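Local coordinates for protein, related to general stress protein 26(GS26) of B.subtilis (Clostridium acetobutylicum, PDB 2HQ7) that is of unknown precise function but belongs to the pyridoxamine 5'-phosphate oxidase family and probably binds a flavin cofactor, as its relatives do, at residues M58-L70 and G80-D92. Residues are numbered along the deposited sequence; the frame is centred on the assembly and turned at random.
Sequences MVERLKKNNKICL and GLMLVGTIEILHD. With EDO (1,2-ethanediol), chain H.
An antiparallel beta hairpin in the sheet of this pyridoxamine 5'-phosphate oxidase family member, of the FMN-binding clan, pairs Ile68 with Gly85 and Leu70 with Leu83. Both are hydrogen-bonded pairs. Ile68 N reaches Gly85 O at 2.9 Å and Leu70 N reaches Leu83 O at 2.8 Å, with the return bonds also made. Ile87 N adds one more bond, to Asn66 O, just before strand 67-70 begins. Asn65 OD1 accepts from Lys67 N in an Asx turn, which shapes the exit from the helix.

Ile87 fills the angle between helix and strand. Its CG1 is anti to the backbone N (chi1 -160°), and CD1 meets Ile68 CD1 at 3.4 Å, tighter than usual for two methyls. The two isoleucine side chains cross at about a right angle. CG2 of Ile87 leaves on the other branch and touches both Ile68 CG2 and, at 3.8 Å, Leu62 CD2 of the helix. One turn earlier, Val59 CG1 meets Ile89 CD1 at 3.7 Å. A water donates to both Leu62 O and Ile87 O, linking helix end and strand.

On the sheet face of Cys69 and Val84, Cys69 CB lies 4.1 Å from Val84 CG2. Both side chains also pack on the second subunit, against its Ile34 and Tyr31 respectively. Leu70 points to the reverse face, where it packs on residues such as Phe48 and Phe122.

Backbone bonds therefore set the strand register, while the close side-chain contacts of helix 58-64 with the strand, from Val59 and Leu62, are apolar. The face with Ile68, Leu70 and Leu83 turns to the chain's core; Cys69 and Val84 face the dimer interface.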
# COMPACT_ATOMS: atom_id res chain seq x y z
N MSE B 58 13.62 -1.66 -9.61
CA MSE B 58 12.36 -2.39 -9.55
C MSE B 58 12.43 -3.65 -10.40
O MSE B 58 11.99 -4.70 -9.98
CB MSE B 58 11.20 -1.50 -10.04
CG MSE B 58 9.83 -2.15 -10.06
SE MSE B 58 9.16 -2.73 -8.28
CE MSE B 58 10.36 -4.20 -7.89
N VAL B 59 13.00 -3.53 -11.60
CA VAL B 59 13.07 -4.66 -12.52
C VAL B 59 13.91 -5.78 -11.96
O VAL B 59 13.47 -6.93 -11.93
CB VAL B 59 13.62 -4.24 -13.89
CG1 VAL B 59 13.88 -5.47 -14.75
CG2 VAL B 59 12.66 -3.28 -14.56
N GLU B 60 15.11 -5.45 -11.52
CA GLU B 60 16.00 -6.40 -10.87
C GLU B 60 15.33 -7.09 -9.68
O GLU B 60 15.49 -8.28 -9.51
CB GLU B 60 17.28 -5.71 -10.40
CG GLU B 60 18.24 -5.34 -11.53
CD GLU B 60 19.46 -4.53 -11.05
OE1 GLU B 60 19.45 -4.02 -9.89
OE2 GLU B 60 20.42 -4.41 -11.84
N ARG B 61 14.63 -6.31 -8.86
CA ARG B 61 13.88 -6.83 -7.71
C ARG B 61 12.77 -7.79 -8.11
O ARG B 61 12.62 -8.85 -7.51
CB ARG B 61 13.27 -5.69 -6.88
CG ARG B 61 12.17 -6.16 -5.84
CD ARG B 61 11.42 -5.00 -5.12
NE ARG B 61 12.36 -3.93 -4.82
CZ ARG B 61 12.03 -2.70 -4.48
NH1 ARG B 61 10.76 -2.33 -4.34
NH2 ARG B 61 13.00 -1.82 -4.26
N LEU B 62 11.95 -7.40 -9.09
CA LEU B 62 10.88 -8.29 -9.56
C LEU B 62 11.41 -9.57 -10.21
O LEU B 62 10.77 -10.62 -10.14
CB LEU B 62 9.97 -7.57 -10.51
CG LEU B 62 9.14 -6.50 -9.83
CD1 LEU B 62 8.25 -5.87 -10.89
CD2 LEU B 62 8.36 -7.06 -8.61
N LYS B 63 12.58 -9.48 -10.82
CA LYS B 63 13.25 -10.65 -11.39
C LYS B 63 13.64 -11.69 -10.34
O LYS B 63 13.59 -12.89 -10.60
CB LYS B 63 14.51 -10.21 -12.16
CG LYS B 63 14.24 -9.57 -13.54
CD LYS B 63 15.53 -9.40 -14.38
CE LYS B 63 15.21 -8.93 -15.81
NZ LYS B 63 16.42 -8.44 -16.55
N LYS B 64 14.04 -11.23 -9.16
CA LYS B 64 14.50 -12.10 -8.10
C LYS B 64 13.35 -12.48 -7.18
O LYS B 64 13.40 -13.51 -6.53
CB LYS B 64 15.56 -11.37 -7.27
CG LYS B 64 16.75 -10.85 -8.07
CD LYS B 64 17.91 -11.84 -8.12
CE LYS B 64 19.26 -11.15 -8.25
NZ LYS B 64 19.56 -10.37 -7.02
N ASN B 65 12.32 -11.64 -7.09
CA ASN B 65 11.20 -11.93 -6.21
C ASN B 65 9.96 -11.25 -6.77
O ASN B 65 9.87 -10.04 -6.73
CB ASN B 65 11.53 -11.43 -4.81
CG ASN B 65 10.52 -11.86 -3.78
OD1 ASN B 65 9.35 -12.08 -4.07
ND2 ASN B 65 10.98 -11.97 -2.55
N ASN B 66 9.03 -12.03 -7.33
CA ASN B 66 7.82 -11.51 -7.98
C ASN B 66 6.55 -11.70 -7.18
O ASN B 66 5.47 -11.60 -7.71
CB ASN B 66 7.66 -12.14 -9.37
CG ASN B 66 7.34 -13.63 -9.31
OD1 ASN B 66 7.36 -14.25 -8.25
ND2 ASN B 66 6.98 -14.19 -10.45
N LYS B 67 6.68 -11.92 -5.88
CA LYS B 67 5.56 -12.04 -4.99
C LYS B 67 5.15 -10.63 -4.58
O LYS B 67 5.94 -9.83 -4.06
CB LYS B 67 5.92 -12.87 -3.77
CG LYS B 67 6.24 -14.36 -4.09
CD LYS B 67 6.48 -15.13 -2.79
CE LYS B 67 6.90 -16.57 -3.10
NZ LYS B 67 6.69 -17.47 -1.95
N ILE B 68 3.92 -10.30 -4.91
CA ILE B 68 3.48 -8.96 -4.70
C ILE B 68 2.08 -8.97 -4.14
O ILE B 68 1.38 -10.00 -4.07
CB ILE B 68 3.55 -8.09 -5.99
CG1 ILE B 68 2.50 -8.49 -7.01
CG2 ILE B 68 4.94 -8.06 -6.61
CD1 ILE B 68 2.07 -7.31 -7.86
N CYS B 69 1.63 -7.79 -3.79
CA CYS B 69 0.22 -7.62 -3.56
C CYS B 69 -0.24 -6.29 -4.11
O CYS B 69 0.55 -5.36 -4.30
CB CYS B 69 -0.10 -7.75 -2.09
SG CYS B 69 0.20 -6.29 -1.16
N LEU B 70 -1.50 -6.25 -4.45
CA LEU B 70 -2.17 -4.99 -4.89
C LEU B 70 -3.14 -4.54 -3.83
O LEU B 70 -3.79 -5.37 -3.17
CB LEU B 70 -2.97 -5.21 -6.18
CG LEU B 70 -2.27 -5.74 -7.44
CD1 LEU B 70 -3.20 -5.59 -8.68
CD2 LEU B 70 -1.05 -4.97 -7.69
N GLY B 80 -11.33 -1.37 1.72
CA GLY B 80 -10.22 -1.65 0.86
C GLY B 80 -10.28 -3.07 0.37
O GLY B 80 -10.97 -3.91 0.93
N LEU B 81 -9.53 -3.34 -0.68
CA LEU B 81 -9.44 -4.66 -1.22
C LEU B 81 -7.97 -4.96 -1.42
O LEU B 81 -7.28 -4.17 -2.04
CB LEU B 81 -10.17 -4.67 -2.55
CG LEU B 81 -9.83 -5.87 -3.45
CD1 LEU B 81 -10.38 -7.12 -2.84
CD2 LEU B 81 -10.45 -5.67 -4.84
N MSE B 82 -7.49 -6.11 -0.94
CA MSE B 82 -6.12 -6.51 -1.20
C MSE B 82 -6.12 -7.81 -1.97
O MSE B 82 -6.81 -8.76 -1.58
CB MSE B 82 -5.34 -6.73 0.09
CG MSE B 82 -4.01 -7.44 -0.15
SE MSE B 82 -3.08 -7.99 1.41
CE MSE B 82 -4.03 -9.60 2.04
N LEU B 83 -5.28 -7.88 -3.00
CA LEU B 83 -5.11 -9.10 -3.77
C LEU B 83 -3.67 -9.48 -3.69
O LEU B 83 -2.79 -8.61 -3.80
CB LEU B 83 -5.48 -8.90 -5.23
CG LEU B 83 -6.92 -8.43 -5.48
CD1 LEU B 83 -7.06 -7.99 -6.96
CD2 LEU B 83 -7.99 -9.48 -5.12
N VAL B 84 -3.42 -10.78 -3.54
CA VAL B 84 -2.09 -11.35 -3.38
C VAL B 84 -1.80 -12.33 -4.52
O VAL B 84 -2.66 -13.10 -4.95
CB VAL B 84 -1.98 -12.07 -2.02
CG1 VAL B 84 -0.61 -12.87 -1.93
CG2 VAL B 84 -2.12 -11.10 -0.92
N GLY B 85 -0.57 -12.28 -5.02
CA GLY B 85 -0.23 -12.97 -6.27
C GLY B 85 1.17 -12.67 -6.73
O GLY B 85 1.98 -12.25 -5.94
N THR B 86 1.44 -12.95 -8.00
CA THR B 86 2.74 -12.78 -8.61
C THR B 86 2.63 -11.99 -9.89
O THR B 86 1.61 -12.00 -10.58
CB THR B 86 3.36 -14.13 -9.01
OG1 THR B 86 2.45 -14.78 -9.88
CG2 THR B 86 3.61 -15.00 -7.82
N ILE B 87 3.72 -11.33 -10.24
CA ILE B 87 3.71 -10.37 -11.32
C ILE B 87 4.82 -10.74 -12.33
O ILE B 87 5.86 -11.22 -11.93
CB ILE B 87 3.92 -8.97 -10.75
CG1 ILE B 87 3.45 -7.91 -11.74
CG2 ILE B 87 5.39 -8.78 -10.32
CD1 ILE B 87 3.07 -6.62 -11.08
N GLU B 88 4.57 -10.54 -13.62
CA GLU B 88 5.63 -10.71 -14.60
C GLU B 88 5.72 -9.47 -15.48
O GLU B 88 4.71 -8.82 -15.75
CB GLU B 88 5.39 -11.96 -15.43
CG GLU B 88 4.34 -11.85 -16.48
CD GLU B 88 4.57 -12.84 -17.64
OE1 GLU B 88 5.59 -12.71 -18.36
OE2 GLU B 88 3.71 -13.73 -17.84
N ILE B 89 6.94 -9.12 -15.89
CA ILE B 89 7.18 -7.96 -16.77
C ILE B 89 6.92 -8.42 -18.17
O ILE B 89 7.44 -9.42 -18.59
CB ILE B 89 8.64 -7.47 -16.70
CG1 ILE B 89 8.99 -6.95 -15.29
CG2 ILE B 89 8.92 -6.39 -17.77
CD1 ILE B 89 10.52 -7.01 -14.97
N LEU B 90 6.15 -7.65 -18.92
CA LEU B 90 5.93 -7.97 -20.33
C LEU B 90 6.85 -7.15 -21.23
O LEU B 90 6.66 -5.95 -21.45
CB LEU B 90 4.48 -7.73 -20.70
CG LEU B 90 3.41 -8.47 -19.91
CD1 LEU B 90 2.04 -8.04 -20.46
CD2 LEU B 90 3.61 -9.98 -20.00
N HIS B 91 7.83 -7.83 -21.81
CA HIS B 91 8.86 -7.16 -22.60
C HIS B 91 8.53 -6.97 -24.08
O HIS B 91 9.15 -6.14 -24.75
CB HIS B 91 10.18 -7.94 -22.47
CG HIS B 91 10.76 -7.87 -21.09
ND1 HIS B 91 10.71 -8.92 -20.20
CD2 HIS B 91 11.34 -6.84 -20.43
CE1 HIS B 91 11.27 -8.55 -19.06
NE2 HIS B 91 11.67 -7.30 -19.18
N ASP B 92 7.54 -7.69 -24.59
CA ASP B 92 7.26 -7.67 -26.01
C ASP B 92 6.38 -6.48 -26.40
O ASP B 92 5.46 -6.09 -25.69
CB ASP B 92 6.62 -8.97 -26.45
CG ASP B 92 5.26 -9.15 -25.87
OD1 ASP B 92 5.19 -9.22 -24.62
OD2 ASP B 92 4.29 -9.22 -26.65
C1 EDO H . 5.93 -11.97 -22.61
O1 EDO H . 5.06 -10.88 -22.98
C2 EDO H . 6.94 -11.59 -21.52
O2 EDO H . 8.00 -10.75 -22.02
O HOH W 1 8.98 -11.35 -12.69